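Long-range contacts in spike protein P5 (PDB 1YQ5), which forms, together with proteins P31 and P2, the spike complexes at the five-fold vertices of the bacteriophage PRD1 capsid and is essential for infectivity: residues 64-69 and 135-140; 80-85 and 119-124. All coordinates share one frame; numbering follows the deposited sequence.

Interaction 1 of 2, residues 64-69 and 135-140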
loop_
_atom_site.group_PDB
_atom_site.type_symbol
_atom_site.label_atom_id
_atom_site.label_comp_id
_atom_site.label_asym_id
_atom_site.label_seq_id
_atom_site.Cartn_x
_atom_site.Cartn_y
_atom_site.Cartn_z
ATOM N N THR A 64 1.023 5.423 5.440
ATOM C CA THR A 64 -0.122 4.534 5.539
ATOM C C THR A 64 -1.196 5.144 6.421
ATOM O O THR A 64 -0.906 5.702 7.477
ATOM C CB THR A 64 0.245 3.159 6.153
ATOM O OG1 THR A 64 1.084 2.430 5.249
ATOM C CG2 THR A 64 -1.023 2.341 6.431
HETATM N N MSE A 65 -2.435 5.060 5.964
HETATM C CA MSE A 65 -3.559 5.533 6.745
HETATM C C MSE A 65 -4.622 4.463 6.636
HETATM O O MSE A 65 -4.993 4.055 5.533
HETATM C CB MSE A 65 -4.115 6.857 6.227
HETATM C CG MSE A 65 -5.408 7.225 6.951
HETATM SE SE MSE A 65 -6.073 8.996 6.598
HETATM C CE MSE A 65 -6.223 8.829 4.651
ATOM N N THR A 66 -5.096 3.997 7.785
ATOM C CA THR A 66 -6.115 2.964 7.831
ATOM C C THR A 66 -7.284 3.396 8.698
ATOM O O THR A 66 -7.149 4.269 9.554
ATOM C CB THR A 66 -5.557 1.656 8.420
ATOM O OG1 THR A 66 -5.007 1.919 9.717
ATOM C CG2 THR A 66 -4.476 1.083 7.519
ATOM N N VAL A 67 -8.435 2.777 8.470
ATOM C CA VAL A 67 -9.614 3.083 9.257
ATOM C C VAL A 67 -10.508 1.870 9.423
ATOM O O VAL A 67 -10.646 1.051 8.513
ATOM C CB VAL A 67 -10.473 4.211 8.622
ATOM C CG1 VAL A 67 -10.954 3.795 7.240
ATOM C CG2 VAL A 67 -11.672 4.512 9.514
ATOM N N LYS A 68 -11.083 1.765 10.615
ATOM C CA LYS A 68 -12.043 0.731 10.954
ATOM C C LYS A 68 -13.161 1.498 11.658
ATOM O O LYS A 68 -12.901 2.304 12.553
ATOM C CB LYS A 68 -11.466 -0.311 11.927
ATOM C CG LYS A 68 -10.496 -1.328 11.331
ATOM C CD LYS A 68 -11.058 -2.021 10.091
ATOM C CE LYS A 68 -12.447 -2.630 10.311
ATOM N NZ LYS A 68 -12.493 -3.717 11.337
ATOM N N ASN A 69 -14.391 1.274 11.217
ATOM C CA ASN A 69 -15.573 1.888 11.812
ATOM C C ASN A 69 -16.612 0.803 11.587
ATOM O O ASN A 69 -17.478 0.900 10.711
ATOM C CB ASN A 69 -15.957 3.178 11.085
ATOM C CG ASN A 69 -17.043 3.948 11.813
ATOM O OD1 ASN A 69 -18.191 3.501 11.889
ATOM N ND2 ASN A 69 -16.686 5.102 12.365
ATOM N N ILE A 135 -11.484 4.169 14.268
ATOM C CA ILE A 135 -10.136 4.045 14.790
ATOM C C ILE A 135 -9.294 4.238 13.540
ATOM O O ILE A 135 -9.293 3.398 12.638
ATOM C CB ILE A 135 -9.841 2.665 15.394
ATOM C CG1 ILE A 135 -10.650 2.474 16.677
ATOM C CG2 ILE A 135 -8.345 2.567 15.726
ATOM C CD1 ILE A 135 -10.317 3.497 17.753
ATOM N N ILE A 136 -8.617 5.375 13.480
ATOM C CA ILE A 136 -7.785 5.709 12.344
ATOM C C ILE A 136 -6.327 5.721 12.769
ATOM O O ILE A 136 -5.971 6.292 13.804
ATOM C CB ILE A 136 -8.164 7.100 11.775
ATOM C CG1 ILE A 136 -9.607 7.065 11.264
ATOM C CG2 ILE A 136 -7.201 7.500 10.657
ATOM C CD1 ILE A 136 -10.122 8.412 10.789
ATOM N N ASN A 137 -5.492 5.059 11.979
ATOM C CA ASN A 137 -4.066 5.019 12.249
ATOM C C ASN A 137 -3.358 5.645 11.063
ATOM O O ASN A 137 -3.651 5.324 9.910
ATOM C CB ASN A 137 -3.594 3.579 12.443
ATOM C CG ASN A 137 -3.982 3.023 13.799
ATOM O OD1 ASN A 137 -3.355 3.339 14.817
ATOM N ND2 ASN A 137 -5.020 2.207 13.823
ATOM N N ILE A 138 -2.439 6.557 11.359
ATOM C CA ILE A 138 -1.672 7.242 10.330
ATOM C C ILE A 138 -0.199 7.131 10.694
ATOM O O ILE A 138 0.208 7.520 11.787
ATOM C CB ILE A 138 -2.071 8.727 10.241
ATOM C CG1 ILE A 138 -3.528 8.840 9.778
ATOM C CG2 ILE A 138 -1.134 9.464 9.300
ATOM C CD1 ILE A 138 -4.100 10.249 9.852
ATOM N N THR A 139 0.592 6.583 9.780
ATOM C CA THR A 139 2.017 6.412 10.015
ATOM C C THR A 139 2.826 6.882 8.814
ATOM O O THR A 139 2.513 6.550 7.670
ATOM C CB THR A 139 2.361 4.933 10.287
ATOM O OG1 THR A 139 1.680 4.497 11.470
ATOM C CG2 THR A 139 3.861 4.756 10.472
ATOM N N ALA A 140 3.861 7.667 9.082
ATOM C CA ALA A 140 4.727 8.162 8.028
ATOM C C ALA A 140 6.174 7.978 8.465
ATOM O O ALA A 140 6.515 8.201 9.627
ATOM C CB ALA A 140 4.444 9.630 7.755
HETATM O O HOH W 1 -7.009 2.020 11.770
#
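M65 and I138 lie side by side across an antiparallel strand pair, 64-68 with 135-140, inside one sheet of the beta-jelly-roll that makes up this C-terminal domain. Three hydrogen-bonded pairs, T64 with T139, T66 with N137 and K68 with I135, alternate with the non-hydrogen-bonded pairs M65-I138 and V67-I136. The selenomethionine M65 shows how the apolar face is filled. Its CB lies against N137 O at 4.0 Å. Beyond it CG, anti to the backbone N (chi1 172°), closes to 3.8 Å on I138 CG1, and SE lies 4.0 Å from I138 CD1. The bend at chi3 (57°) then carries CE away from this strand pair toward the facing sheet, whose F122 and L79 also touch M65. A long, flexible chain suits this position because it can pack along its neighbour and still reach across the sandwich. V67 and I136 likewise lie side by side, V67 CG2 being 3.7 Å from I136 CG1; such beta-branched residues favour extended backbone.

The reverse face is largely polar and borders the second subunit of the trimer, where K68 NZ forms a salt bridge with D87 of that subunit and T64 OG1 hydrogen-bonds L106 N of it; within the chain, T64 OG1 also meets S104. T66 and N137 instead share a water. T66 OG1 sits between its backbone N and carbonyl carbon (chi1 56°), 3.5 Å from N137 CB. The water is bonded to this hydroxyl, accepts from N137 ND2 at 2.9 Å, and donates to I135 O at 2.8 Å.

Interaction 2 of 2, residues 80-85 and 119-124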
loop_
_atom_site.group_PDB
_atom_site.type_symbol
_atom_site.label_atom_id
_atom_site.label_comp_id
_atom_site.label_asym_id
_atom_site.label_seq_id
_atom_site.Cartn_x
_atom_site.Cartn_y
_atom_site.Cartn_z
ATOM N N ARG A 80 -7.779 9.821 1.311
ATOM C CA ARG A 80 -6.951 10.751 0.565
ATOM C C ARG A 80 -5.777 11.298 1.362
ATOM O O ARG A 80 -5.906 11.638 2.542
ATOM C CB ARG A 80 -7.794 11.930 0.068
ATOM C CG ARG A 80 -6.999 12.975 -0.697
ATOM C CD ARG A 80 -7.872 14.173 -1.055
ATOM N NE ARG A 80 -8.106 15.036 0.099
ATOM C CZ ARG A 80 -9.088 15.931 0.175
ATOM N NH1 ARG A 80 -9.945 16.080 -0.835
ATOM N NH2 ARG A 80 -9.200 16.699 1.250
ATOM N N VAL A 81 -4.632 11.373 0.692
ATOM C CA VAL A 81 -3.410 11.912 1.269
ATOM C C VAL A 81 -2.928 12.972 0.292
ATOM O O VAL A 81 -2.919 12.744 -0.919
ATOM C CB VAL A 81 -2.302 10.849 1.389
ATOM C CG1 VAL A 81 -1.013 11.503 1.875
ATOM C CG2 VAL A 81 -2.730 9.749 2.342
ATOM N N LYS A 82 -2.535 14.129 0.811
ATOM C CA LYS A 82 -2.045 15.197 -0.046
ATOM C C LYS A 82 -0.712 15.735 0.437
ATOM O O LYS A 82 -0.411 15.699 1.628
ATOM C CB LYS A 82 -3.038 16.360 -0.085
ATOM C CG LYS A 82 -4.440 15.984 -0.520
ATOM C CD LYS A 82 -5.307 17.223 -0.691
ATOM C CE LYS A 82 -5.486 17.962 0.618
ATOM N NZ LYS A 82 -6.144 19.293 0.426
ATOM N N TYR A 83 0.089 16.210 -0.508
ATOM C CA TYR A 83 1.363 16.839 -0.201
ATOM C C TYR A 83 1.654 17.800 -1.343
ATOM O O TYR A 83 1.826 17.384 -2.490
ATOM C CB TYR A 83 2.511 15.837 -0.083
ATOM C CG TYR A 83 3.763 16.532 0.411
ATOM C CD1 TYR A 83 3.893 16.894 1.753
ATOM C CD2 TYR A 83 4.759 16.935 -0.478
ATOM C CE1 TYR A 83 4.976 17.649 2.197
ATOM C CE2 TYR A 83 5.851 17.698 -0.044
ATOM C CZ TYR A 83 5.948 18.052 1.293
ATOM O OH TYR A 83 6.999 18.825 1.725
ATOM N N GLY A 84 1.693 19.090 -1.032
ATOM C CA GLY A 84 1.945 20.066 -2.073
ATOM C C GLY A 84 0.860 19.979 -3.126
ATOM O O GLY A 84 -0.318 19.845 -2.794
ATOM N N SER A 85 1.250 20.027 -4.397
ATOM C CA SER A 85 0.284 19.972 -5.490
ATOM C C SER A 85 -0.239 18.568 -5.784
ATOM O O SER A 85 -1.135 18.399 -6.612
ATOM C CB SER A 85 0.907 20.548 -6.765
ATOM O OG SER A 85 2.068 19.821 -7.133
ATOM N N VAL A 119 3.537 19.997 4.453
ATOM C CA VAL A 119 2.720 19.205 5.356
ATOM C C VAL A 119 1.926 18.125 4.641
ATOM O O VAL A 119 1.333 18.361 3.592
ATOM C CB VAL A 119 1.728 20.107 6.137
ATOM C CG1 VAL A 119 0.871 20.900 5.164
ATOM C CG2 VAL A 119 0.835 19.255 7.042
ATOM N N LEU A 120 1.940 16.929 5.214
ATOM C CA LEU A 120 1.183 15.815 4.666
ATOM C C LEU A 120 -0.226 15.992 5.221
ATOM O O LEU A 120 -0.407 16.064 6.440
ATOM C CB LEU A 120 1.772 14.488 5.144
ATOM C CG LEU A 120 3.134 14.098 4.563
ATOM C CD1 LEU A 120 3.734 12.956 5.363
ATOM C CD2 LEU A 120 2.964 13.703 3.102
ATOM N N LYS A 121 -1.214 16.079 4.336
ATOM C CA LYS A 121 -2.597 16.252 4.764
ATOM C C LYS A 121 -3.368 14.947 4.594
ATOM O O LYS A 121 -3.212 14.250 3.590
ATOM C CB LYS A 121 -3.259 17.371 3.961
ATOM C CG LYS A 121 -2.611 18.741 4.165
ATOM C CD LYS A 121 -3.309 19.814 3.339
ATOM C CE LYS A 121 -2.718 21.192 3.603
ATOM N NZ LYS A 121 -3.411 22.251 2.815
ATOM N N PHE A 122 -4.197 14.619 5.580
ATOM C CA PHE A 122 -4.962 13.378 5.546
ATOM C C PHE A 122 -6.464 13.587 5.693
ATOM O O PHE A 122 -6.914 14.482 6.417
ATOM C CB PHE A 122 -4.497 12.437 6.666
ATOM C CG PHE A 122 -3.031 12.113 6.622
ATOM C CD1 PHE A 122 -2.087 13.013 7.111
ATOM C CD2 PHE A 122 -2.592 10.907 6.080
ATOM C CE1 PHE A 122 -0.725 12.718 7.064
ATOM C CE2 PHE A 122 -1.234 10.601 6.025
ATOM C CZ PHE A 122 -0.296 11.512 6.520
ATOM N N SER A 123 -7.232 12.739 5.018
ATOM C CA SER A 123 -8.686 12.796 5.093
ATOM C C SER A 123 -9.314 11.509 4.586
ATOM O O SER A 123 -8.746 10.806 3.745
ATOM C CB SER A 123 -9.238 13.968 4.278
ATOM O OG SER A 123 -10.637 14.105 4.496
ATOM N N LEU A 124 -10.491 11.205 5.116
ATOM C CA LEU A 124 -11.236 10.025 4.707
ATOM C C LEU A 124 -12.676 10.179 5.175
ATOM O O LEU A 124 -12.981 11.044 6.000
ATOM C CB LEU A 124 -10.605 8.752 5.299
ATOM C CG LEU A 124 -10.563 8.526 6.815
ATOM C CD1 LEU A 124 -11.966 8.236 7.349
ATOM C CD2 LEU A 124 -9.646 7.348 7.116
HETATM O O HOH W 2 -5.867 22.174 0.986
HETATM O O HOH W 3 0.823 20.079 1.575
#
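The second sheet of the jelly-roll contains the antiparallel pairing of strand 80-83 with strand 119-124, where V81 lies beside F122 on the face turned to the domain interior. R80 with S123 and K82 with K121 are hydrogen-bonded pairs, each closed by two main-chain bonds; V81-F122 between them is a non-hydrogen-bonded pair. V81 CG2, beside its own backbone N and anti to the carbonyl carbon, touches the F122 ring at CD2 (3.9 Å), and the two side chains point the same way. Valine and phenylalanine, both apolar, suit this buried face, where they pack against the facing sheet.

Farther along, Y83 and L120 meet obliquely: L120 CD2 comes to 3.6 Å from Y83 CD1, while L120 N lies at the ring edge, in its plane. Tyrosine suits this place because its ring packs on leucine while OH hydrogen-bonds N110 O. Past it the strand ends and the chain turns through G84, whose positive phi (60°) favours glycine; a water accepts from G84 N and donates to V119 O at 2.7 Å.

The other face bears the long polar chains. K82 bends at chi3 (-63°), with CE 3.9 Å from CD of the extended K121. Their ammonium nitrogens, NZ of K82 and NZ of K121, are 4.7 Å apart and both donate to one water; the repulsion expected between them is probably eased by D28, which forms salt bridges with both K82 and R80.

On one flank strand 119-126 pairs with strand 51-53, on the other strand 76-83 pairs with 86-93, and strands 59-68 and 100-109 of the facing sheet pack over V81, L120 and F122.

Overall arrangement
Interactions 1 and 2 lie in the two opposed antiparallel sheets of a single jelly-roll domain, their centres about 14 Å apart. Along the chain they are nested: strand 59-68 leads to strand 76-83, and strand 119-126 leads to strand 135-142, so interaction 2 falls inside the loop closed by interaction 1. Both consecutive strand pairs therefore pass from one sheet to the other. The inner faces meet directly, I138 CG2 being 3.5 Å from F122 CE2 and V67 CB 3.6 Å from L124 CD2, which makes one shared hydrocarbon core. Interaction 1 turns its outer face to a neighbouring subunit of the homotrimer, whereas the segments of interaction 2 touch no other chain of it.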